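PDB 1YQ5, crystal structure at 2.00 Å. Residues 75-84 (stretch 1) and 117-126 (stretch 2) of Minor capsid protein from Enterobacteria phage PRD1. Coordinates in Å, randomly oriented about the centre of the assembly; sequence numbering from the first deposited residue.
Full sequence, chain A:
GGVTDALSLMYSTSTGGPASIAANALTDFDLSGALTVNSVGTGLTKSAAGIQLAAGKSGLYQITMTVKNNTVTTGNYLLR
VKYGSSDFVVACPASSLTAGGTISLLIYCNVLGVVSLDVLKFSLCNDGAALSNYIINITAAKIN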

# COMPACT_ATOMS: atom_id res chain seq x y z
N GLY A 75 -17.26 -10.50 -7.96
CA GLY A 75 -16.77 -10.95 -6.67
C GLY A 75 -15.67 -10.05 -6.13
O GLY A 75 -15.55 -8.89 -6.53
N ASN A 76 -14.87 -10.59 -5.22
CA ASN A 76 -13.78 -9.84 -4.61
C ASN A 76 -12.47 -10.58 -4.72
O ASN A 76 -12.41 -11.79 -4.49
CB ASN A 76 -14.06 -9.58 -3.13
CG ASN A 76 -15.32 -8.78 -2.91
OD1 ASN A 76 -15.38 -7.61 -3.26
ND2 ASN A 76 -16.33 -9.42 -2.33
N TYR A 77 -11.42 -9.86 -5.09
CA TYR A 77 -10.10 -10.47 -5.15
C TYR A 77 -9.58 -10.43 -3.72
O TYR A 77 -9.60 -9.38 -3.07
CB TYR A 77 -9.19 -9.68 -6.08
CG TYR A 77 -9.41 -10.01 -7.54
CD1 TYR A 77 -10.38 -9.34 -8.29
CD2 TYR A 77 -8.68 -11.03 -8.15
CE1 TYR A 77 -10.61 -9.68 -9.63
CE2 TYR A 77 -8.91 -11.37 -9.48
CZ TYR A 77 -9.87 -10.70 -10.21
OH TYR A 77 -10.09 -11.05 -11.53
N LEU A 78 -9.15 -11.58 -3.22
CA LEU A 78 -8.63 -11.70 -1.87
C LEU A 78 -7.12 -11.88 -1.93
O LEU A 78 -6.63 -12.76 -2.64
CB LEU A 78 -9.25 -12.90 -1.16
CG LEU A 78 -10.77 -13.05 -1.27
CD1 LEU A 78 -11.21 -14.29 -0.51
CD2 LEU A 78 -11.47 -11.80 -0.73
N LEU A 79 -6.39 -11.05 -1.20
CA LEU A 79 -4.93 -11.14 -1.21
C LEU A 79 -4.38 -11.35 0.19
O LEU A 79 -4.89 -10.80 1.16
CB LEU A 79 -4.31 -9.89 -1.83
CG LEU A 79 -4.57 -9.68 -3.33
CD1 LEU A 79 -6.00 -9.25 -3.54
CD2 LEU A 79 -3.61 -8.63 -3.87
N ARG A 80 -3.32 -12.15 0.28
CA ARG A 80 -2.71 -12.43 1.57
C ARG A 80 -1.20 -12.62 1.50
O ARG A 80 -0.68 -13.27 0.59
CB ARG A 80 -3.33 -13.68 2.19
CG ARG A 80 -2.72 -14.07 3.53
CD ARG A 80 -3.30 -15.39 4.03
NE ARG A 80 -2.74 -16.53 3.32
CZ ARG A 80 -3.29 -17.74 3.29
NH1 ARG A 80 -4.44 -17.97 3.93
NH2 ARG A 80 -2.69 -18.73 2.65
N VAL A 81 -0.52 -12.04 2.48
CA VAL A 81 0.93 -12.14 2.61
C VAL A 81 1.18 -12.62 4.03
O VAL A 81 0.57 -12.11 4.97
CB VAL A 81 1.63 -10.78 2.44
CG1 VAL A 81 3.12 -10.94 2.72
CG2 VAL A 81 1.41 -10.24 1.04
N LYS A 82 2.06 -13.60 4.19
CA LYS A 82 2.37 -14.11 5.51
C LYS A 82 3.87 -14.15 5.76
O LYS A 82 4.66 -14.29 4.83
CB LYS A 82 1.83 -15.53 5.69
CG LYS A 82 0.34 -15.68 5.44
CD LYS A 82 -0.14 -17.08 5.80
CE LYS A 82 0.51 -18.13 4.93
NZ LYS A 82 0.23 -19.51 5.41
N TYR A 83 4.24 -13.99 7.02
CA TYR A 83 5.63 -14.09 7.44
C TYR A 83 5.62 -14.52 8.90
O TYR A 83 5.12 -13.79 9.76
CB TYR A 83 6.39 -12.76 7.31
CG TYR A 83 7.86 -12.97 7.59
CD1 TYR A 83 8.68 -13.57 6.63
CD2 TYR A 83 8.41 -12.69 8.84
CE1 TYR A 83 10.01 -13.89 6.92
CE2 TYR A 83 9.74 -13.01 9.14
CZ TYR A 83 10.53 -13.61 8.17
OH TYR A 83 11.82 -13.96 8.47
N GLY A 84 6.14 -15.70 9.17
CA GLY A 84 6.14 -16.19 10.53
C GLY A 84 4.72 -16.30 11.03
O GLY A 84 3.84 -16.76 10.31
N LEU A 117 11.46 -21.36 7.79
CA LEU A 117 10.65 -20.45 8.59
C LEU A 117 10.75 -18.99 8.12
O LEU A 117 9.77 -18.23 8.21
CB LEU A 117 11.06 -20.51 10.06
CG LEU A 117 10.81 -21.84 10.78
CD1 LEU A 117 11.37 -21.77 12.20
CD2 LEU A 117 9.32 -22.14 10.80
N ASP A 118 11.93 -18.60 7.64
CA ASP A 118 12.16 -17.23 7.18
C ASP A 118 11.76 -17.06 5.72
O ASP A 118 12.61 -16.88 4.85
CB ASP A 118 13.64 -16.86 7.36
CG ASP A 118 14.12 -17.05 8.79
OD1 ASP A 118 13.33 -16.79 9.72
OD2 ASP A 118 15.29 -17.44 8.98
N VAL A 119 10.46 -17.12 5.47
CA VAL A 119 9.97 -16.99 4.11
C VAL A 119 8.67 -16.20 4.02
O VAL A 119 7.76 -16.39 4.81
CB VAL A 119 9.73 -18.39 3.48
CG1 VAL A 119 8.77 -19.19 4.34
CG2 VAL A 119 9.16 -18.25 2.07
N LEU A 120 8.62 -15.29 3.05
CA LEU A 120 7.43 -14.50 2.81
C LEU A 120 6.54 -15.38 1.95
O LEU A 120 6.96 -15.83 0.88
CB LEU A 120 7.79 -13.21 2.06
CG LEU A 120 8.57 -12.16 2.85
CD1 LEU A 120 9.13 -11.11 1.91
CD2 LEU A 120 7.65 -11.52 3.88
N LYS A 121 5.32 -15.64 2.41
CA LYS A 121 4.39 -16.48 1.66
C LYS A 121 3.31 -15.62 1.02
O LYS A 121 2.79 -14.69 1.64
CB LYS A 121 3.77 -17.53 2.57
CG LYS A 121 4.78 -18.51 3.17
CD LYS A 121 4.10 -19.53 4.08
CE LYS A 121 5.10 -20.55 4.60
NZ LYS A 121 4.44 -21.56 5.48
N PHE A 122 2.97 -15.92 -0.23
CA PHE A 122 1.97 -15.15 -0.96
C PHE A 122 0.82 -16.00 -1.49
O PHE A 122 1.01 -17.15 -1.90
CB PHE A 122 2.62 -14.42 -2.14
CG PHE A 122 3.75 -13.51 -1.75
CD1 PHE A 122 5.02 -14.03 -1.49
CD2 PHE A 122 3.55 -12.14 -1.63
CE1 PHE A 122 6.07 -13.19 -1.11
CE2 PHE A 122 4.59 -11.29 -1.25
CZ PHE A 122 5.86 -11.82 -1.00
N SER A 123 -0.37 -15.41 -1.52
CA SER A 123 -1.55 -16.08 -2.04
C SER A 123 -2.66 -15.09 -2.34
O SER A 123 -2.76 -14.03 -1.72
CB SER A 123 -2.07 -17.13 -1.05
OG SER A 123 -3.12 -17.88 -1.65
N LEU A 124 -3.50 -15.45 -3.30
CA LEU A 124 -4.64 -14.62 -3.68
C LEU A 124 -5.60 -15.48 -4.49
O LEU A 124 -5.25 -16.57 -4.94
CB LEU A 124 -4.18 -13.40 -4.49
CG LEU A 124 -3.51 -13.57 -5.86
CD1 LEU A 124 -4.53 -14.03 -6.89
CD2 LEU A 124 -2.92 -12.23 -6.29
N CYS A 125 -6.82 -14.98 -4.65
CA CYS A 125 -7.85 -15.67 -5.42
C CYS A 125 -8.97 -14.68 -5.60
O CYS A 125 -8.85 -13.53 -5.18
CB CYS A 125 -8.41 -16.86 -4.63
SG CYS A 125 -9.52 -16.38 -3.25
N ASN A 126 -10.04 -15.13 -6.24
CA ASN A 126 -11.23 -14.32 -6.38
C ASN A 126 -12.20 -15.19 -5.59
O ASN A 126 -12.15 -16.42 -5.69
CB ASN A 126 -11.68 -14.23 -7.83
CG ASN A 126 -12.95 -13.42 -7.99
OD1 ASN A 126 -12.91 -12.19 -8.14
ND2 ASN A 126 -14.09 -14.10 -7.92
O HOH W 1 1.50 -22.06 6.19
O HOH W 2 6.87 -17.59 7.06

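Residues 76-83 and 119-126 form neighbouring antiparallel strands, their N-to-C directions 170° apart, and the two stretches together bury 901 Å² against each other. Six backbone hydrogen bonds, arranged as three reciprocal pairs, make up the ladder, and the side chains alternate between two faces of the sheet.

Gly75 precedes the strand with a positive phi of 70°, a conformation that by itself favours glycine. Asn76 turns its CB away from the partner strand and contributes through its backbone, its O accepting a CA-H...O contact from CA of Asn126 at 3.4 Å. Tyr77 faces Asn126 in a non-hydrogen-bonded pair, the CA atoms 4.2 Å apart, and the amide end of Asn126 lies over one face of the buried tyrosine ring.

The ladder proper begins at Leu78, whose N donates to O of Cys125 (2.8 Å) while N of Cys125 returns a bond to O of Leu78 (3.0 Å). On the face shared by this pair, CD1 of Leu78 packs against SG of Cys125 at 3.8 Å, an apolar contact suited to a buried position. Leu79 points to the other face, with Tyr77 and Val81, and its CG meets CB of Leu124 at 3.9 Å.

Arg80 repeats the hydrogen-bonded pattern: its N donates to O of Ser123 at 2.8 Å, and N of Ser123 donates to O of Arg80 at 3.0 Å. The arginine side chain rises from the same face as that of Ser123, and its NH2 lies 4.1 Å from CB of Ser123. Val81 is buried on the face it shares with Leu79 and Phe122, where its CG2 lies 3.9 Å from CD2 of Phe122.

At Lys82 the third pair closes, N of Lys82 to O of Lys121 at 2.9 Å and N of Lys121 to O of Lys82 at 2.8 Å. The two lysines run side by side through their aliphatic parts, CE of Lys82 lying 3.9 Å from CD of Lys121. A water accepts from both ammonium groups, 3.0 Å from NZ of Lys82 and 3.1 Å from NZ of Lys121, and so bridges two like charges.

Tyr83 starts sideways, but its ring swings nearer, placing CD1 3.6 Å from CD2 of Leu120. Beyond it, a second water accepts from N of Gly84 (2.9 Å) and donates to O of Val119 (2.7 Å) and O of Leu117 (3.2 Å), linking the stretches where the direct ladder has ended.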